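Cytokinin riboside 5'-monophosphate phosphoribohydrolase (PDB 5ZI9) is an enzyme of the SLOG clan, built as a hexamer of chains that each carry a parallel, Rossmann-like alpha/beta sheet. Local coordinates at residues 73-78 with 169-174; 79-84 with 111-116; 199-204 with 232-237. One frame throughout, in Å; residues are numbered along the deposited sequence.

Contacts 1 and 3 lie in the same parallel sheet, where strands 167-172 and 200-203 are neighbours. Their centres are about 10 Å apart, and backbone hydrogen bonds probably join Phe170 to Pro199 and Val172 to Val201. Contact 2 sits beyond the C-terminal end of strand 74-78, about 13 Å from contact 1 between centres, and meets it through Leu173 on Ala115 and a probable Ser80 N to Pro174 O hydrogen bond. Both of its segments fall in the chain between those of contact 1, whereas contact 3 begins only after contact 1 has closed. Contacts 2 and 3 do not touch, their nearest atoms being about 8 Å apart. Contact 1 is thus the middle element, touching both.

Contact 1. Residues 73-78 with 169-174; sequences PAISVF and GFVVLP
Phe78 drives CE2 over the centre of the Phe170 ring, 3.3 Å above its plane. This is an edge-to-face pair with an inclined rather than upright ring: the planes meet at 55° and the centroids are 4.6 Å apart. Both rings leave the sheet on the face they share with Ser76 and Val172, and the Ser76 methylene closes on Phe170 CE1 from its CB at 3.8 Å. On the other face the branched residues mesh. Ile75 CG2 reaches Val171 CG2 at 3.7 Å, and Val77 CG1 meets Leu173 CD1 at 3.8 Å. Ile75 CG1 stands anti to its own carbonyl carbon (chi1 -68°), from where CD1 settles on the backbone of side-chain-free Gly169, 3.4 Å from Gly169 N.

Between the two sets of side chains runs a parallel ladder: Ser76 N to Gly169 O, Val171 N to Ser76 O, Phe78 N to Val171 O, and finally Leu173 N to Phe78 O at 2.7 Å, a short but bent bond with 141° at the hydrogen. Strands 74-78 and 167-172 are the central pair at which a Rossmann-like sheet reverses its strand order. The chain leaves them toward opposite edges, and such crossover points commonly open a pocket at the C-terminal strand ends.

Further out, Phe163 fixes the aromatic side twice, accepting a hydrogen bond from Ser76 OG through its carbonyl and meeting Phe78 edge-to-face, while Phe198 meets Phe170 edge-to-face. Helix 177-191 packs on this face; helices 88-102 and 239-249 cover the valines of the other.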
ATOM      1  N   PRO B  73       2.985  16.226  24.082  1.00 37.73           N
ATOM      2  CA  PRO B  73       1.662  16.085  24.665  1.00 35.61           C
ATOM      3  C   PRO B  73       0.769  17.281  24.394  1.00 35.59           C
ATOM      4  O   PRO B  73       1.229  18.415  24.572  1.00 36.96           O
ATOM      5  CB  PRO B  73       1.978  16.024  26.145  1.00 35.87           C
ATOM      6  CG  PRO B  73       3.270  15.305  26.204  1.00 36.59           C
ATOM      7  CD  PRO B  73       3.997  15.553  24.908  1.00 38.21           C
ATOM      8  N   ALA B  74      -0.476  17.047  23.958  1.00 32.96           N
ATOM      9  CA  ALA B  74      -1.347  18.156  23.561  1.00 30.99           C
ATOM     10  C   ALA B  74      -2.730  18.041  24.095  1.00 29.07           C
ATOM     11  O   ALA B  74      -3.127  16.983  24.549  1.00 30.37           O
ATOM     12  CB  ALA B  74      -1.418  18.254  22.053  1.00 31.56           C
ATOM     13  N   ILE B  75      -3.446  19.157  24.039  1.00 26.20           N
ATOM     14  CA  ILE B  75      -4.876  19.216  24.316  1.00 25.79           C
ATOM     15  C   ILE B  75      -5.563  19.807  23.085  1.00 23.66           C
ATOM     16  O   ILE B  75      -5.066  20.745  22.505  1.00 23.43           O
ATOM     17  CB  ILE B  75      -5.163  20.092  25.550  1.00 26.22           C
ATOM     18  CG1 ILE B  75      -4.628  19.419  26.817  1.00 26.36           C
ATOM     19  CG2 ILE B  75      -6.644  20.447  25.671  1.00 26.03           C
ATOM     20  CD1 ILE B  75      -5.253  18.092  27.168  1.00 26.73           C
ATOM     21  N   SER B  76      -6.697  19.251  22.697  1.00 22.78           N
ATOM     22  CA  SER B  76      -7.412  19.733  21.520  1.00 23.12           C
ATOM     23  C   SER B  76      -8.534  20.637  21.975  1.00 22.57           C
ATOM     24  O   SER B  76      -9.353  20.222  22.792  1.00 21.35           O
ATOM     25  CB  SER B  76      -7.970  18.586  20.673  1.00 22.83           C
ATOM     26  OG  SER B  76      -6.941  17.975  19.923  1.00 22.46           O
ATOM     27  N   VAL B  77      -8.563  21.860  21.428  1.00 23.39           N
ATOM     28  CA  VAL B  77      -9.526  22.892  21.831  1.00 24.60           C
ATOM     29  C   VAL B  77     -10.502  23.204  20.717  1.00 23.28           C
ATOM     30  O   VAL B  77     -10.116  23.333  19.572  1.00 23.88           O
ATOM     31  CB  VAL B  77      -8.797  24.174  22.295  1.00 24.89           C
ATOM     32  CG1 VAL B  77      -9.807  25.241  22.734  1.00 24.86           C
ATOM     33  CG2 VAL B  77      -7.854  23.798  23.421  1.00 24.22           C
ATOM     34  N   PHE B  78     -11.768  23.302  21.079  1.00 24.26           N
ATOM     35  CA  PHE B  78     -12.869  23.481  20.131  1.00 23.91           C
ATOM     36  C   PHE B  78     -13.727  24.599  20.628  1.00 23.84           C
ATOM     37  O   PHE B  78     -13.753  24.928  21.817  1.00 24.24           O
ATOM     38  CB  PHE B  78     -13.749  22.225  20.032  1.00 25.10           C
ATOM     39  CG  PHE B  78     -12.994  21.009  19.633  1.00 26.75           C
ATOM     40  CD1 PHE B  78     -12.760  20.729  18.289  1.00 28.42           C
ATOM     41  CD2 PHE B  78     -12.452  20.171  20.607  1.00 26.21           C
ATOM     42  CE1 PHE B  78     -12.008  19.629  17.939  1.00 28.83           C
ATOM     43  CE2 PHE B  78     -11.739  19.064  20.253  1.00 26.45           C
ATOM     44  CZ  PHE B  78     -11.500  18.802  18.923  1.00 27.89           C
ATOM     45  N   GLY B 169      -6.797  15.257  25.976  1.00 27.70           N
ATOM     46  CA  GLY B 169      -8.072  15.713  26.489  1.00 25.15           C
ATOM     47  C   GLY B 169      -8.633  16.799  25.613  1.00 25.18           C
ATOM     48  O   GLY B 169      -7.927  17.339  24.736  1.00 22.63           O
ATOM     49  N   PHE B 170      -9.916  17.101  25.836  1.00 25.58           N
ATOM     50  CA  PHE B 170     -10.591  18.187  25.118  1.00 26.76           C
ATOM     51  C   PHE B 170     -10.974  19.303  26.073  1.00 28.30           C
ATOM     52  O   PHE B 170     -11.378  19.064  27.211  1.00 28.63           O
ATOM     53  CB  PHE B 170     -11.881  17.737  24.411  1.00 25.34           C
ATOM     54  CG  PHE B 170     -11.674  16.965  23.142  1.00 25.12           C
ATOM     55  CD1 PHE B 170     -10.429  16.466  22.753  1.00 25.25           C
ATOM     56  CD2 PHE B 170     -12.766  16.650  22.362  1.00 25.12           C
ATOM     57  CE1 PHE B 170     -10.277  15.744  21.588  1.00 24.23           C
ATOM     58  CE2 PHE B 170     -12.615  15.905  21.203  1.00 24.52           C
ATOM     59  CZ  PHE B 170     -11.378  15.456  20.818  1.00 23.97           C
ATOM     60  N   VAL B 171     -10.868  20.523  25.569  1.00 27.45           N
ATOM     61  CA  VAL B 171     -11.500  21.647  26.196  1.00 27.53           C
ATOM     62  C   VAL B 171     -12.431  22.268  25.157  1.00 27.02           C
ATOM     63  O   VAL B 171     -12.047  22.524  24.027  1.00 25.22           O
ATOM     64  CB  VAL B 171     -10.494  22.700  26.660  1.00 26.88           C
ATOM     65  CG1 VAL B 171     -11.224  23.757  27.451  1.00 27.56           C
ATOM     66  CG2 VAL B 171      -9.421  22.072  27.508  1.00 26.95           C
ATOM     67  N   VAL B 172     -13.646  22.541  25.566  1.00 25.98           N
ATOM     68  CA  VAL B 172     -14.636  22.878  24.634  1.00 27.56           C
ATOM     69  C   VAL B 172     -15.188  24.199  25.051  1.00 30.00           C
ATOM     70  O   VAL B 172     -15.968  24.288  25.983  1.00 30.47           O
ATOM     71  CB  VAL B 172     -15.757  21.812  24.594  1.00 28.05           C
ATOM     72  CG1 VAL B 172     -16.792  22.158  23.545  1.00 27.27           C
ATOM     73  CG2 VAL B 172     -15.182  20.439  24.288  1.00 27.28           C
ATOM     74  N   LEU B 173     -14.808  25.224  24.313  1.00 31.87           N
ATOM     75  CA  LEU B 173     -15.455  26.513  24.437  1.00 34.66           C
ATOM     76  C   LEU B 173     -16.835  26.500  23.789  1.00 33.36           C
ATOM     77  O   LEU B 173     -17.136  25.647  22.957  1.00 34.06           O
ATOM     78  CB  LEU B 173     -14.596  27.584  23.776  1.00 38.12           C
ATOM     79  CG  LEU B 173     -13.321  27.859  24.563  1.00 39.93           C
ATOM     80  CD1 LEU B 173     -12.192  28.122  23.597  1.00 40.13           C
ATOM     81  CD2 LEU B 173     -13.521  29.032  25.510  1.00 42.49           C
ATOM     82  N   PRO B 174     -17.678  27.470  24.153  1.00 31.77           N
ATOM     83  CA  PRO B 174     -19.017  27.533  23.587  1.00 32.90           C
ATOM     84  C   PRO B 174     -19.005  27.473  22.061  1.00 37.40           C
ATOM     85  O   PRO B 174     -18.350  28.311  21.424  1.00 44.19           O
ATOM     86  CB  PRO B 174     -19.524  28.890  24.084  1.00 31.86           C
ATOM     87  CG  PRO B 174     -18.830  29.071  25.378  1.00 30.40           C
ATOM     88  CD  PRO B 174     -17.445  28.560  25.118  1.00 29.49           C
TER

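Contact 2. Residues 79-84 with 111-116; sequences GSARTP and GGPGAM. With EDO (1,2-ethanediol), chain J.
The peptide after Ala81 has Gly114 CA over one face of its oxygen, while Pro113 CG comes to Ala81 O near the peptide plane, 3.3 Å away. The Ser80 carbonyl points straight at the Ala115 amide: Ala115 N lies 2.9 Å from Ser80 O with a C=O...N angle of 179°, although the N-H itself is bent, at 141°. Ala115 CB sits alongside the same oxygen and also packs on the Gly79 carbonyl carbon.

Gly114, the N-cap residue of helix 115-125, is enclosed by carbonyls. Its CA makes CH...O contacts with Thr83 O at 3.3 Å and with Ala81 O at 3.5 Å, an approach open to a residue with no side chain and a positive phi of 61°. Met116 bends back at its thioether (chi3 -70°), which lays the terminal CE on Ala81, 3.8 Å from Ala81 CB. Its SD accepts a weak hydrogen bond from Gly112 N.

Within 79-84, Ser80 OG accepts from Arg82 N in an ST turn; the Arg82 side chain starts away from 111-116. Gly112 and Ala115 are consistent with a Rossmann-type GxGxxA turn leading into helix 115-125. A 1,2-ethanediol, probably from the crystallisation liquor, gives a hydrogen bond from O2 to Gly79 O and takes a weak one from Gly79 N. A citrate, probably of the same origin, takes hydrogen bonds from Ala81 N and Arg82 NH2. The Ala81 amide and the Arg82 guanidinium, which also makes a long, weak ion pair with Asp229 of a neighbouring subunit, thus hold the citrate, so this loop may favour anions.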
ATOM      1  N   GLY B  79     -14.470  25.150  19.705  1.00 24.35           N
ATOM      2  CA  GLY B  79     -15.337  26.244  20.001  1.00 25.86           C
ATOM      3  C   GLY B  79     -15.712  26.907  18.710  1.00 27.06           C
ATOM      4  O   GLY B  79     -15.087  26.659  17.671  1.00 28.58           O
ATOM      5  N   SER B  80     -16.722  27.763  18.800  1.00 29.01           N
ATOM      6  CA  SER B  80     -17.288  28.488  17.660  1.00 30.54           C
ATOM      7  C   SER B  80     -16.280  29.192  16.778  1.00 32.48           C
ATOM      8  O   SER B  80     -15.325  29.810  17.262  1.00 33.60           O
ATOM      9  CB  SER B  80     -18.304  29.508  18.131  1.00 29.65           C
ATOM     10  OG  SER B  80     -18.864  30.192  17.042  1.00 29.79           O
ATOM     11  N   ALA B  81     -16.531  29.075  15.476  1.00 35.59           N
ATOM     12  CA  ALA B  81     -15.790  29.792  14.433  1.00 39.07           C
ATOM     13  C   ALA B  81     -16.142  31.289  14.382  1.00 38.58           C
ATOM     14  O   ALA B  81     -15.343  32.093  13.897  1.00 37.73           O
ATOM     15  CB  ALA B  81     -16.054  29.156  13.067  1.00 38.61           C
ATOM     16  N   ARG B  82     -17.309  31.636  14.916  1.00 37.08           N
ATOM     17  CA  ARG B  82     -17.908  32.935  14.734  1.00 37.33           C
ATOM     18  C   ARG B  82     -17.671  33.859  15.907  1.00 36.54           C
ATOM     19  O   ARG B  82     -18.033  35.012  15.853  1.00 37.27           O
ATOM     20  CB  ARG B  82     -19.404  32.749  14.527  1.00 40.57           C
ATOM     21  CG  ARG B  82     -19.714  31.672  13.500  1.00 47.04           C
ATOM     22  CD  ARG B  82     -21.192  31.384  13.327  1.00 50.35           C
ATOM     23  NE  ARG B  82     -21.386  30.207  12.458  1.00 53.39           N
ATOM     24  CZ  ARG B  82     -22.507  29.923  11.784  1.00 57.69           C
ATOM     25  NH1 ARG B  82     -23.594  30.711  11.871  1.00 61.68           N
ATOM     26  NH2 ARG B  82     -22.562  28.820  11.031  1.00 51.93           N
ATOM     27  N   THR B  83     -17.063  33.375  16.974  1.00 38.65           N
ATOM     28  CA  THR B  83     -16.833  34.201  18.150  1.00 38.66           C
ATOM     29  C   THR B  83     -16.049  35.485  17.776  1.00 38.75           C
ATOM     30  O   THR B  83     -14.963  35.387  17.205  1.00 35.97           O
ATOM     31  CB  THR B  83     -16.077  33.397  19.213  1.00 38.91           C
ATOM     32  OG1 THR B  83     -16.890  32.287  19.599  1.00 40.41           O
ATOM     33  CG2 THR B  83     -15.805  34.211  20.418  1.00 40.24           C
ATOM     34  N   PRO B  84     -16.623  36.684  18.072  1.00 39.55           N
ATOM     35  CA  PRO B  84     -15.941  37.980  17.854  1.00 38.54           C
ATOM     36  C   PRO B  84     -14.727  38.159  18.745  1.00 37.10           C
ATOM     37  O   PRO B  84     -14.725  37.660  19.868  1.00 36.80           O
ATOM     38  CB  PRO B  84     -17.007  39.023  18.227  1.00 37.12           C
ATOM     39  CG  PRO B  84     -18.301  38.297  18.147  1.00 37.53           C
ATOM     40  CD  PRO B  84     -18.009  36.895  18.545  1.00 38.62           C
ATOM     41  N   GLY B 111      -7.865  25.315  13.487  1.00 23.70           N
ATOM     42  CA  GLY B 111      -7.147  26.276  12.654  1.00 23.20           C
ATOM     43  C   GLY B 111      -8.054  27.376  12.116  1.00 23.14           C
ATOM     44  O   GLY B 111      -7.625  28.190  11.317  1.00 23.11           O
ATOM     45  N   GLY B 112      -9.305  27.429  12.562  1.00 23.13           N
ATOM     46  CA  GLY B 112     -10.211  28.444  12.089  1.00 25.13           C
ATOM     47  C   GLY B 112     -10.078  29.786  12.785  1.00 25.37           C
ATOM     48  O   GLY B 112      -9.131  30.031  13.525  1.00 27.30           O
ATOM     49  N   PRO B 113     -11.042  30.664  12.552  1.00 25.60           N
ATOM     50  CA  PRO B 113     -11.248  31.900  13.277  1.00 26.19           C
ATOM     51  C   PRO B 113     -11.987  31.676  14.608  1.00 27.21           C
ATOM     52  O   PRO B 113     -12.137  30.521  15.048  1.00 25.87           O
ATOM     53  CB  PRO B 113     -12.108  32.695  12.315  1.00 25.84           C
ATOM     54  CG  PRO B 113     -12.938  31.652  11.658  1.00 27.31           C
ATOM     55  CD  PRO B 113     -11.989  30.521  11.435  1.00 26.14           C
ATOM     56  N   GLY B 114     -12.409  32.782  15.238  1.00 27.86           N
ATOM     57  CA  GLY B 114     -13.152  32.770  16.500  1.00 28.80           C
ATOM     58  C   GLY B 114     -12.387  32.145  17.680  1.00 28.24           C
ATOM     59  O   GLY B 114     -11.190  32.397  17.888  1.00 27.69           O
ATOM     60  N   ALA B 115     -13.093  31.308  18.430  1.00 27.85           N
ATOM     61  CA  ALA B 115     -12.517  30.595  19.556  1.00 28.07           C
ATOM     62  C   ALA B 115     -11.294  29.728  19.200  1.00 27.65           C
ATOM     63  O   ALA B 115     -10.400  29.536  20.014  1.00 28.87           O
ATOM     64  CB  ALA B 115     -13.598  29.755  20.193  1.00 26.66           C
ATOM     65  N   MET B 116     -11.254  29.182  17.993  1.00 30.45           N
ATOM     66  CA  MET B 116     -10.062  28.414  17.562  1.00 31.10           C
ATOM     67  C   MET B 116      -8.844  29.319  17.529  1.00 30.07           C
ATOM     68  O   MET B 116      -7.795  28.989  18.073  1.00 29.16           O
ATOM     69  CB  MET B 116     -10.272  27.784  16.169  1.00 30.29           C
ATOM     70  CG  MET B 116     -11.111  26.517  16.189  1.00 30.00           C
ATOM     71  SD  MET B 116     -11.730  26.011  14.583  1.00 26.87           S
ATOM     72  CE  MET B 116     -12.929  27.313  14.291  1.00 29.03           C
TER
HETATM   73  C1  EDO J 500     -15.053  22.495  14.675  1.00 38.80           C
HETATM   74  O1  EDO J 500     -13.633  22.250  14.470  1.00 38.20           O
HETATM   75  C2  EDO J 500     -15.256  23.784  15.507  1.00 38.20           C
HETATM   76  O2  EDO J 500     -14.352  23.849  16.633  1.00 33.97           O

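Contact 3. Residues 199-204 with 232-237; sequences PIVLFG and LFHVTD
Ile200 O takes the His234 amide, the first of four backbone hydrogen bonds that zip the two segments in parallel. Leu202 N to His234 O follows at 2.8 Å, then Thr236 N to Leu202 O and Gly204 N to Thr236 O. CH...O contacts fill in between them, the closest from Phe233 CA to Ile200 O at 3.1 Å.

Apolar packing divides between the two faces. Leu202 CG leans on the Phe233 ring, 3.9 Å from CD2, while Ile200 CG2 touches Phe233 CB; helices 177-191 and 205-220 lie against this side. Val201 CG1 meets Thr236 CG2 at 3.9 Å on the other, beneath helix 239-249. Strand 200-203, helix 205-220 and strand 234-236 form a beta-alpha-beta unit, and its second strand is the outermost of the sheet within this chain.

Polar and aromatic contacts gather at the ends. The Phe203 ring, CG anti to its backbone N (chi1 -167°), lies with one face toward Thr236 O and Asp237 CA. Asp237 OD1 approaches Gly204 CA at 3.2 Å, and OD2 hydrogen-bonds Ser205 OG where helix 205-220 begins. His234 brings its CD2 edge to Ile200 O, 3.7 Å away, its NE2 being engaged by Glu249.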
ATOM      1  N   PRO B 199      -9.732  13.619  29.885  1.00 28.52           N
ATOM      2  CA  PRO B 199     -10.536  14.670  30.435  1.00 26.93           C
ATOM      3  C   PRO B 199     -11.195  15.495  29.381  1.00 28.67           C
ATOM      4  O   PRO B 199     -10.539  15.907  28.404  1.00 32.44           O
ATOM      5  CB  PRO B 199      -9.523  15.549  31.159  1.00 27.87           C
ATOM      6  CG  PRO B 199      -8.209  15.229  30.572  1.00 27.89           C
ATOM      7  CD  PRO B 199      -8.313  13.773  30.271  1.00 28.40           C
ATOM      8  N   ILE B 200     -12.475  15.756  29.602  1.00 28.86           N
ATOM      9  CA  ILE B 200     -13.277  16.591  28.727  1.00 28.26           C
ATOM     10  C   ILE B 200     -13.839  17.716  29.582  1.00 27.72           C
ATOM     11  O   ILE B 200     -14.558  17.453  30.513  1.00 28.65           O
ATOM     12  CB  ILE B 200     -14.422  15.770  28.125  1.00 27.87           C
ATOM     13  CG1 ILE B 200     -13.874  14.651  27.258  1.00 28.81           C
ATOM     14  CG2 ILE B 200     -15.320  16.618  27.253  1.00 29.80           C
ATOM     15  CD1 ILE B 200     -14.918  13.591  26.964  1.00 29.36           C
ATOM     16  N   VAL B 201     -13.546  18.961  29.238  1.00 27.16           N
ATOM     17  CA  VAL B 201     -13.978  20.106  30.019  1.00 27.49           C
ATOM     18  C   VAL B 201     -14.774  21.065  29.152  1.00 27.58           C
ATOM     19  O   VAL B 201     -14.285  21.518  28.141  1.00 30.60           O
ATOM     20  CB  VAL B 201     -12.712  20.867  30.546  1.00 29.02           C
ATOM     21  CG1 VAL B 201     -13.094  22.161  31.278  1.00 26.97           C
ATOM     22  CG2 VAL B 201     -11.814  19.947  31.398  1.00 27.94           C
ATOM     23  N   LEU B 202     -15.968  21.453  29.571  1.00 29.78           N
ATOM     24  CA  LEU B 202     -16.727  22.486  28.848  1.00 30.36           C
ATOM     25  C   LEU B 202     -16.565  23.830  29.539  1.00 33.12           C
ATOM     26  O   LEU B 202     -16.642  23.903  30.725  1.00 37.36           O
ATOM     27  CB  LEU B 202     -18.214  22.154  28.775  1.00 30.34           C
ATOM     28  CG  LEU B 202     -18.716  20.709  28.608  1.00 31.94           C
ATOM     29  CD1 LEU B 202     -20.139  20.730  28.090  1.00 32.01           C
ATOM     30  CD2 LEU B 202     -17.881  19.862  27.669  1.00 33.10           C
ATOM     31  N   PHE B 203     -16.375  24.904  28.794  1.00 36.08           N
ATOM     32  CA  PHE B 203     -16.237  26.212  29.370  1.00 34.46           C
ATOM     33  C   PHE B 203     -17.500  27.005  29.097  1.00 34.50           C
ATOM     34  O   PHE B 203     -17.875  27.149  27.945  1.00 35.86           O
ATOM     35  CB  PHE B 203     -15.049  26.915  28.755  1.00 37.39           C
ATOM     36  CG  PHE B 203     -14.655  28.133  29.506  1.00 43.87           C
ATOM     37  CD1 PHE B 203     -15.294  29.363  29.273  1.00 43.60           C
ATOM     38  CD2 PHE B 203     -13.680  28.058  30.490  1.00 46.40           C
ATOM     39  CE1 PHE B 203     -14.945  30.494  29.997  1.00 43.44           C
ATOM     40  CE2 PHE B 203     -13.326  29.195  31.207  1.00 47.53           C
ATOM     41  CZ  PHE B 203     -13.955  30.414  30.955  1.00 42.92           C
ATOM     42  N   GLY B 204     -18.141  27.529  30.147  1.00 33.98           N
ATOM     43  CA  GLY B 204     -19.294  28.426  30.022  1.00 31.97           C
ATOM     44  C   GLY B 204     -20.540  27.796  30.584  1.00 32.20           C
ATOM     45  O   GLY B 204     -21.308  27.203  29.862  1.00 33.36           O
ATOM     46  N   LEU B 232     -18.351  12.386  32.979  1.00 38.25           N
ATOM     47  CA  LEU B 232     -17.287  12.249  31.975  1.00 37.92           C
ATOM     48  C   LEU B 232     -16.811  13.587  31.438  1.00 35.24           C
ATOM     49  O   LEU B 232     -15.843  13.638  30.681  1.00 33.53           O
ATOM     50  CB  LEU B 232     -17.733  11.328  30.830  1.00 37.72           C
ATOM     51  CG  LEU B 232     -18.147   9.918  31.285  1.00 36.83           C
ATOM     52  CD1 LEU B 232     -18.686   9.129  30.105  1.00 35.83           C
ATOM     53  CD2 LEU B 232     -16.956   9.200  31.912  1.00 36.57           C
ATOM     54  N   PHE B 233     -17.503  14.650  31.822  1.00 32.59           N
ATOM     55  CA  PHE B 233     -17.058  15.986  31.550  1.00 33.67           C
ATOM     56  C   PHE B 233     -17.246  16.843  32.789  1.00 33.92           C
ATOM     57  O   PHE B 233     -17.939  16.426  33.688  1.00 36.32           O
ATOM     58  CB  PHE B 233     -17.818  16.562  30.371  1.00 31.69           C
ATOM     59  CG  PHE B 233     -19.327  16.623  30.551  1.00 32.07           C
ATOM     60  CD1 PHE B 233     -20.133  15.534  30.254  1.00 31.18           C
ATOM     61  CD2 PHE B 233     -19.947  17.799  30.945  1.00 32.44           C
ATOM     62  CE1 PHE B 233     -21.511  15.610  30.375  1.00 32.14           C
ATOM     63  CE2 PHE B 233     -21.341  17.883  31.063  1.00 32.50           C
ATOM     64  CZ  PHE B 233     -22.123  16.790  30.779  1.00 32.35           C
ATOM     65  N   HIS B 234     -16.595  18.006  32.846  1.00 33.94           N
ATOM     66  CA  HIS B 234     -16.830  18.999  33.913  1.00 36.74           C
ATOM     67  C   HIS B 234     -17.228  20.294  33.222  1.00 33.01           C
ATOM     68  O   HIS B 234     -16.772  20.577  32.145  1.00 35.51           O
ATOM     69  CB  HIS B 234     -15.602  19.195  34.841  1.00 41.35           C
ATOM     70  CG  HIS B 234     -14.756  17.952  35.037  1.00 53.12           C
ATOM     71  ND1 HIS B 234     -14.643  17.293  36.251  1.00 60.81           N
ATOM     72  CD2 HIS B 234     -13.964  17.259  34.173  1.00 60.82           C
ATOM     73  CE1 HIS B 234     -13.827  16.255  36.123  1.00 58.81           C
ATOM     74  NE2 HIS B 234     -13.403  16.209  34.871  1.00 60.14           N
ATOM     75  N   VAL B 235     -18.115  21.053  33.828  1.00 30.26           N
ATOM     76  CA  VAL B 235     -18.465  22.359  33.356  1.00 28.51           C
ATOM     77  C   VAL B 235     -17.860  23.395  34.307  1.00 31.34           C
ATOM     78  O   VAL B 235     -17.989  23.292  35.510  1.00 33.22           O
ATOM     79  CB  VAL B 235     -19.972  22.526  33.330  1.00 27.44           C
ATOM     80  CG1 VAL B 235     -20.363  23.916  32.815  1.00 26.66           C
ATOM     81  CG2 VAL B 235     -20.593  21.412  32.497  1.00 27.76           C
ATOM     82  N   THR B 236     -17.248  24.427  33.751  1.00 34.54           N
ATOM     83  CA  THR B 236     -16.586  25.449  34.536  1.00 35.13           C
ATOM     84  C   THR B 236     -16.638  26.811  33.849  1.00 37.05           C
ATOM     85  O   THR B 236     -16.850  26.912  32.638  1.00 39.39           O
ATOM     86  CB  THR B 236     -15.136  25.035  34.827  1.00 35.54           C
ATOM     87  OG1 THR B 236     -14.585  25.908  35.805  1.00 37.08           O
ATOM     88  CG2 THR B 236     -14.275  25.072  33.599  1.00 35.80           C
ATOM     89  N   ASP B 237     -16.488  27.862  34.642  1.00 35.64           N
ATOM     90  CA  ASP B 237     -16.320  29.194  34.098  1.00 33.78           C
ATOM     91  C   ASP B 237     -14.925  29.700  34.376  1.00 33.82           C
ATOM     92  O   ASP B 237     -14.630  30.813  34.017  1.00 37.39           O
ATOM     93  CB  ASP B 237     -17.361  30.126  34.679  1.00 33.74           C
ATOM     94  CG  ASP B 237     -18.762  29.803  34.194  1.00 36.13           C
ATOM     95  OD1 ASP B 237     -19.014  29.678  32.977  1.00 35.47           O
ATOM     96  OD2 ASP B 237     -19.645  29.680  35.035  1.00 38.30           O
TER